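Local structure of transcription factor SPN1 (3NFQ) at residues 146-149 with 150-153; 69-72 with 73-77; 14-17 with 18-22. The protein takes part in regulating transcription by RNA polymerase II and may act in both the TBP recruitment and post-recruitment steps of transcription. All coordinates share one frame; numbering follows the deposited sequence.

Interaction 1 (146-149 with 150-153); sequences IAEW and TRPI
I146 O and E148 O, two carbonyls of the last turn of helix 136-149, take the backbone N-H groups of T150 and R151 respectively, so that an i to i+4 bond gives way to a tighter i to i+3 bond as the chain leaves the helix. This is the C-terminal end of a helix in the bundle of the TFIIS N-terminal domain family. Two side chains reinforce the same two carbonyls. T150 OG1 donates to I146 O at 2.7 Å, beside T150 N at 3.1 Å, and the hydroxyl reaches it because OG1 stands between the backbone N and the carbonyl carbon (chi1 64°). R151 starts from nearly the same first torsion (72°) and then runs out extended, which sets NH1 2.9 Å from E148 O in a nearly straight bond of 167°, with the oxygen in the guanidinium plane. R151 N meets E148 O at 3.1 Å from the opposite face of the carbonyl, which is thus gripped from both sides. The E148 side chain runs beside the arginine, but no salt bridge forms: E148 OE2 stays 4.8 Å from R151 NH1, the two flat groups nearly perpendicular. On the inner side, W149 packs on L116 and V125, and I146 on L116 and I126. Beyond the helix end a water donates to W149 O at 3.0 Å and to R151 O at 2.8 Å.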
loop_
_atom_site.group_PDB
_atom_site.type_symbol
_atom_site.label_atom_id
_atom_site.label_comp_id
_atom_site.label_asym_id
_atom_site.label_seq_id
_atom_site.Cartn_x
_atom_site.Cartn_y
_atom_site.Cartn_z
ATOM N N ILE A 146 1.681 -13.848 -0.255
ATOM C CA ILE A 146 0.306 -14.358 -0.382
ATOM C C ILE A 146 0.128 -15.799 0.159
ATOM O O ILE A 146 -0.906 -16.134 0.768
ATOM C CB ILE A 146 -0.259 -14.177 -1.837
ATOM C CG1 ILE A 146 -1.788 -14.281 -1.853
ATOM C CG2 ILE A 146 0.328 -15.089 -2.819
ATOM C CD1 ILE A 146 -2.416 -12.940 -1.410
ATOM N N ALA A 147 1.100 -16.657 -0.127
ATOM C CA ALA A 147 1.121 -18.033 0.408
ATOM C C ALA A 147 1.140 -18.015 1.911
ATOM O O ALA A 147 0.407 -18.753 2.575
ATOM C CB ALA A 147 2.343 -18.796 -0.156
ATOM N N GLU A 148 1.974 -17.164 2.473
ATOM C CA GLU A 148 2.112 -17.087 3.889
ATOM C C GLU A 148 0.841 -16.553 4.556
ATOM O O GLU A 148 0.373 -17.098 5.572
ATOM C CB GLU A 148 3.305 -16.188 4.194
ATOM C CG GLU A 148 3.589 -16.000 5.619
ATOM C CD GLU A 148 4.809 -15.128 5.846
ATOM O OE1 GLU A 148 5.859 -15.371 5.223
ATOM O OE2 GLU A 148 4.734 -14.204 6.676
ATOM N N TRP A 149 0.304 -15.457 4.014
ATOM C CA TRP A 149 -0.795 -14.776 4.667
ATOM C C TRP A 149 -2.022 -15.675 4.609
ATOM O O TRP A 149 -2.850 -15.621 5.504
ATOM C CB TRP A 149 -1.099 -13.459 3.965
ATOM C CG TRP A 149 -0.025 -12.430 4.186
ATOM C CD1 TRP A 149 0.856 -12.381 5.207
ATOM C CD2 TRP A 149 0.221 -11.275 3.376
ATOM N NE1 TRP A 149 1.701 -11.292 5.061
ATOM C CE2 TRP A 149 1.313 -10.591 3.943
ATOM C CE3 TRP A 149 -0.328 -10.797 2.197
ATOM C CZ2 TRP A 149 1.820 -9.379 3.397
ATOM C CZ3 TRP A 149 0.162 -9.587 1.648
ATOM C CH2 TRP A 149 1.250 -8.917 2.241
ATOM N N THR A 150 -2.119 -16.492 3.571
ATOM C CA THR A 150 -3.304 -17.382 3.426
ATOM C C THR A 150 -3.031 -18.833 3.924
ATOM O O THR A 150 -3.781 -19.767 3.589
ATOM C CB THR A 150 -3.746 -17.455 1.987
ATOM O OG1 THR A 150 -2.715 -18.064 1.206
ATOM C CG2 THR A 150 -4.056 -16.019 1.424
ATOM N N ARG A 151 -1.957 -19.015 4.697
ATOM C CA ARG A 151 -1.531 -20.371 5.112
ATOM C C ARG A 151 -2.546 -21.028 6.055
ATOM O O ARG A 151 -3.131 -20.345 6.887
ATOM C CB ARG A 151 -0.150 -20.319 5.785
ATOM C CG ARG A 151 -0.156 -19.684 7.177
ATOM C CD ARG A 151 1.237 -19.428 7.584
ATOM N NE ARG A 151 1.424 -18.911 8.939
ATOM C CZ ARG A 151 1.332 -17.614 9.276
ATOM N NH1 ARG A 151 0.978 -16.707 8.372
ATOM N NH2 ARG A 151 1.596 -17.218 10.511
ATOM N N PRO A 152 -2.797 -22.347 5.879
ATOM C CA PRO A 152 -3.664 -23.160 6.768
ATOM C C PRO A 152 -3.562 -22.889 8.263
ATOM O O PRO A 152 -4.571 -22.946 8.943
ATOM C CB PRO A 152 -3.241 -24.577 6.457
ATOM C CG PRO A 152 -2.902 -24.525 4.987
ATOM C CD PRO A 152 -2.313 -23.137 4.731
ATOM N N ILE A 153 -2.394 -22.556 8.794
ATOM C CA ILE A 153 -2.307 -22.171 10.238
ATOM C C ILE A 153 -2.161 -23.427 11.105
ATOM O O ILE A 153 -2.789 -23.530 12.181
ATOM C CB ILE A 153 -3.576 -21.382 10.778
ATOM C CG1 ILE A 153 -3.971 -20.185 9.887
ATOM C CG2 ILE A 153 -3.351 -20.916 12.220
ATOM C CD1 ILE A 153 -5.504 -20.100 9.606
HETATM O O HOH W 1 -3.354 -17.674 7.607
#

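Interaction 2 (69-72 with 73-77); sequences ADTI and LDNNL
I72 and L77 meet across the end of helix 69-74 in a Schellman-type C-cap, recognised by the outer 6-to-1 bond from L77 N to I72 O, the left-handed backbone angles of N76, and the two apolar side chains that close over the reversal. The backbone bonds come in two kinds. Ordinary helical ones run from L73 N to A69 O (2.8 Å), D74 N to D70 O (2.7 Å) and N75 N to T71 O (3.0 Å). The closing bond from L77 N to I72 O is longer at 3.3 Å, with the donor in the carbonyl plane. Apolar contact follows the same pairing. L77 CD2 approaches both branches of I72, 4.0 Å from CG1 and equally far from CG2; having L77 CG anti to the backbone N (chi1 -173°) places CD2 there. L63 of helix 51-63 touches both side chains, which places the pair in the interior between helices. L73, on another side of the turn, lays its CG against the A69 carbonyl and packs on P110 and H115. Toward helix 10-42, T71 and N75 run side by side and pack on D15. The charged groups are D70 and D74, two exposed carboxylates of like charge that are not in contact and may repel weakly. D74 OD2 stands 3.2 Å from D70 O, but both are acceptors and the proximity is not a bond; D70 O is instead held by D74 N.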
loop_
_atom_site.group_PDB
_atom_site.type_symbol
_atom_site.label_atom_id
_atom_site.label_comp_id
_atom_site.label_asym_id
_atom_site.label_seq_id
_atom_site.Cartn_x
_atom_site.Cartn_y
_atom_site.Cartn_z
ATOM N N ALA A 69 0.889 -2.777 15.028
ATOM C CA ALA A 69 0.305 -3.800 14.125
ATOM C C ALA A 69 -1.191 -4.023 14.275
ATOM O O ALA A 69 -1.954 -4.053 13.287
ATOM C CB ALA A 69 1.049 -5.148 14.233
ATOM N N ASP A 70 -1.614 -4.229 15.520
ATOM C CA ASP A 70 -3.027 -4.383 15.834
ATOM C C ASP A 70 -3.851 -3.219 15.347
ATOM O O ASP A 70 -4.861 -3.435 14.686
ATOM C CB ASP A 70 -3.232 -4.529 17.357
ATOM C CG ASP A 70 -2.802 -5.880 17.883
ATOM O OD1 ASP A 70 -2.682 -6.842 17.089
ATOM O OD2 ASP A 70 -2.585 -5.968 19.120
ATOM N N THR A 71 -3.431 -1.986 15.649
ATOM C CA THR A 71 -4.194 -0.804 15.231
ATOM C C THR A 71 -4.267 -0.672 13.696
ATOM O O THR A 71 -5.321 -0.343 13.139
ATOM C CB THR A 71 -3.568 0.515 15.720
ATOM O OG1 THR A 71 -3.158 0.407 17.102
ATOM C CG2 THR A 71 -4.577 1.645 15.549
ATOM N N ILE A 72 -3.121 -0.905 13.047
ATOM C CA ILE A 72 -3.009 -0.905 11.567
ATOM C C ILE A 72 -3.987 -1.913 11.024
ATOM O O ILE A 72 -4.801 -1.586 10.148
ATOM C CB ILE A 72 -1.566 -1.292 11.132
ATOM C CG1 ILE A 72 -0.659 -0.130 11.446
ATOM C CG2 ILE A 72 -1.494 -1.669 9.616
ATOM C CD1 ILE A 72 0.847 -0.492 11.574
ATOM N N LEU A 73 -3.931 -3.128 11.541
ATOM C CA LEU A 73 -4.794 -4.193 10.988
ATOM C C LEU A 73 -6.263 -3.984 11.334
ATOM O O LEU A 73 -7.159 -4.214 10.502
ATOM C CB LEU A 73 -4.313 -5.585 11.456
ATOM C CG LEU A 73 -2.969 -6.006 10.856
ATOM C CD1 LEU A 73 -2.460 -7.291 11.491
ATOM C CD2 LEU A 73 -3.008 -6.196 9.343
ATOM N N ASP A 74 -6.539 -3.570 12.561
ATOM C CA ASP A 74 -7.938 -3.366 12.980
ATOM C C ASP A 74 -8.630 -2.208 12.278
ATOM O O ASP A 74 -9.836 -2.270 12.078
ATOM C CB ASP A 74 -8.031 -3.183 14.487
ATOM C CG ASP A 74 -7.737 -4.461 15.251
ATOM O OD1 ASP A 74 -7.806 -5.577 14.675
ATOM O OD2 ASP A 74 -7.406 -4.334 16.445
ATOM N N ASN A 75 -7.897 -1.161 11.894
ATOM C CA ASN A 75 -8.489 0.000 11.201
ATOM C C ASN A 75 -8.416 0.006 9.668
ATOM O O ASN A 75 -8.619 1.050 9.053
ATOM C CB ASN A 75 -7.882 1.270 11.760
ATOM C CG ASN A 75 -8.252 1.453 13.215
ATOM O OD1 ASN A 75 -7.476 1.119 14.119
ATOM N ND2 ASN A 75 -9.485 1.856 13.444
ATOM N N ASN A 76 -8.088 -1.145 9.073
ATOM C CA ASN A 76 -8.062 -1.323 7.631
ATOM C C ASN A 76 -7.137 -0.325 6.939
ATOM O O ASN A 76 -7.418 0.134 5.831
ATOM C CB ASN A 76 -9.500 -1.212 7.064
ATOM C CG ASN A 76 -9.674 -1.886 5.702
ATOM O OD1 ASN A 76 -10.665 -1.630 4.997
ATOM N ND2 ASN A 76 -8.752 -2.763 5.338
ATOM N N LEU A 77 -6.020 0.024 7.574
ATOM C CA LEU A 77 -5.027 0.807 6.891
ATOM C C LEU A 77 -4.509 0.105 5.616
ATOM O O LEU A 77 -4.102 0.747 4.650
ATOM C CB LEU A 77 -3.877 1.109 7.835
ATOM C CG LEU A 77 -2.793 2.078 7.335
ATOM C CD1 LEU A 77 -3.322 3.476 7.038
ATOM C CD2 LEU A 77 -1.615 2.169 8.347
#

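Interaction 3 (14-17 with 18-22); sequences LDEK and ILRLK
K17 and I18 form the close-packed side of this turn of the long helix 10-42, and E16 with R20 forms its solvent side. K17 bends at chi2 (-73°), which carries CD across its neighbour to within 3.3 Å of I18 CD1, closer than carbons usually come; the exact fit is therefore doubtful, though the contact is plain. K17 also packs on K58 and V62 of helix 51-63. I18 turns inward onto T71, I72, V62 and L77, which joins this helix to three others. Shortening K17 to an alanine would remove the aliphatic chain and is likely to leave I18 CD1 and V62 without that cover. Beneath these side chains the helical bonds continue regularly, such as I18 N to L14 O at 2.9 Å and L19 N to D15 O at 2.8 Å. On the outer face E16 and R20 point the same way, one turn apart, and R20 NH2 donates to E16 OE2 at 2.9 Å with an almost straight N-H (173°). The bond uses the anti side of OE2 and lies in the guanidinium plane. A water bridges E16 OE2 and R20 NE through two weak bonds. The outer face is thus held by a salt bridge made through one N-H between exposed groups, likely to be of modest strength, whereas the inner face is mostly hydrocarbon packing, as expected of an amphipathic helix.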
loop_
_atom_site.group_PDB
_atom_site.type_symbol
_atom_site.label_atom_id
_atom_site.label_comp_id
_atom_site.label_asym_id
_atom_site.label_seq_id
_atom_site.Cartn_x
_atom_site.Cartn_y
_atom_site.Cartn_z
ATOM N N LEU A 14 -4.720 5.816 19.351
ATOM C CA LEU A 14 -3.985 5.063 18.339
ATOM C C LEU A 14 -4.856 4.895 17.093
ATOM O O LEU A 14 -4.402 5.162 15.977
ATOM C CB LEU A 14 -3.588 3.687 18.871
ATOM C CG LEU A 14 -2.609 3.591 20.041
ATOM C CD1 LEU A 14 -2.412 2.105 20.346
ATOM C CD2 LEU A 14 -1.301 4.254 19.726
ATOM N N ASP A 15 -6.100 4.476 17.292
ATOM C CA ASP A 15 -7.068 4.371 16.196
ATOM C C ASP A 15 -7.161 5.641 15.349
ATOM O O ASP A 15 -7.009 5.597 14.133
ATOM C CB ASP A 15 -8.449 4.018 16.720
ATOM C CG ASP A 15 -8.559 2.591 17.121
ATOM O OD1 ASP A 15 -7.531 1.869 17.139
ATOM O OD2 ASP A 15 -9.698 2.172 17.417
ATOM N N GLU A 16 -7.382 6.772 16.002
ATOM C CA GLU A 16 -7.505 8.038 15.320
ATOM C C GLU A 16 -6.218 8.418 14.596
ATOM O O GLU A 16 -6.248 9.051 13.539
ATOM C CB GLU A 16 -7.950 9.137 16.315
ATOM C CG GLU A 16 -7.288 10.512 16.073
ATOM C CD GLU A 16 -7.550 11.554 17.188
ATOM O OE1 GLU A 16 -7.892 11.174 18.358
ATOM O OE2 GLU A 16 -7.382 12.777 16.891
ATOM N N LYS A 17 -5.088 8.055 15.169
ATOM C CA LYS A 17 -3.810 8.346 14.546
ATOM C C LYS A 17 -3.631 7.505 13.254
ATOM O O LYS A 17 -3.179 8.031 12.239
ATOM C CB LYS A 17 -2.681 8.125 15.554
ATOM C CG LYS A 17 -1.271 8.317 15.008
ATOM C CD LYS A 17 -0.840 7.161 14.080
ATOM C CE LYS A 17 0.493 7.405 13.300
ATOM N NZ LYS A 17 0.568 8.595 12.401
ATOM N N ILE A 18 -4.043 6.235 13.288
ATOM C CA ILE A 18 -3.986 5.361 12.089
ATOM C C ILE A 18 -5.051 5.784 11.079
ATOM O O ILE A 18 -4.831 5.722 9.880
ATOM C CB ILE A 18 -4.117 3.856 12.429
ATOM C CG1 ILE A 18 -2.759 3.198 12.691
ATOM C CG2 ILE A 18 -4.678 3.071 11.256
ATOM C CD1 ILE A 18 -1.751 4.000 13.517
ATOM N N LEU A 19 -6.214 6.216 11.563
ATOM C CA LEU A 19 -7.280 6.656 10.649
ATOM C C LEU A 19 -6.971 7.957 9.887
ATOM O O LEU A 19 -7.372 8.104 8.724
ATOM C CB LEU A 19 -8.663 6.653 11.352
ATOM C CG LEU A 19 -9.174 5.278 11.769
ATOM C CD1 LEU A 19 -10.247 5.355 12.908
ATOM C CD2 LEU A 19 -9.656 4.378 10.604
ATOM N N ARG A 20 -6.240 8.872 10.524
ATOM C CA ARG A 20 -5.713 10.064 9.898
ATOM C C ARG A 20 -4.621 9.773 8.857
ATOM O O ARG A 20 -4.526 10.458 7.858
ATOM C CB ARG A 20 -5.095 10.992 10.936
ATOM C CG ARG A 20 -6.094 11.853 11.659
ATOM C CD ARG A 20 -5.376 12.964 12.429
ATOM N NE ARG A 20 -6.157 13.368 13.602
ATOM C CZ ARG A 20 -6.800 14.531 13.732
ATOM N NH1 ARG A 20 -6.764 15.449 12.761
ATOM N NH2 ARG A 20 -7.493 14.777 14.840
ATOM N N LEU A 21 -3.789 8.770 9.112
ATOM C CA LEU A 21 -2.817 8.361 8.107
ATOM C C LEU A 21 -3.550 7.737 6.920
ATOM O O LEU A 21 -3.251 8.002 5.771
ATOM C CB LEU A 21 -1.832 7.372 8.728
ATOM C CG LEU A 21 -0.765 6.843 7.783
ATOM C CD1 LEU A 21 0.149 7.978 7.327
ATOM C CD2 LEU A 21 0.015 5.733 8.481
ATOM N N LYS A 22 -4.557 6.955 7.221
ATOM C CA LYS A 22 -5.355 6.331 6.195
ATOM C C LYS A 22 -5.903 7.412 5.256
ATOM O O LYS A 22 -5.686 7.376 4.048
ATOM C CB LYS A 22 -6.424 5.523 6.884
ATOM C CG LYS A 22 -7.319 4.805 5.979
ATOM C CD LYS A 22 -8.174 3.837 6.810
ATOM C CE LYS A 22 -9.203 3.154 5.929
ATOM N NZ LYS A 22 -10.232 2.587 6.839
HETATM O O HOH W 2 -4.435 12.388 15.410
#

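Overall arrangement
Interactions 2 and 3 belong to one neighbourhood, their centres about 9 Å apart, and they join directly where K22 NZ of helix 10-42 probably donates to N75 O, 3.1 Å away. Both are partly buried, and both send apolar side chains toward helix 51-63. Interaction 1 is a surface contact near the C-terminal end of the modelled chain, its centre about 18 Å and 27 Å from the centres of interactions 2 and 3. Two of the three are helix C-termini, solved differently: 69-77 ends in a backbone bond covered by an apolar pair, 146-153 in hydroxyl and guanidinium groups bonded to carbonyls. Interaction 3 lies in mid-helix, and its arginine meets a carboxylate instead of a carbonyl.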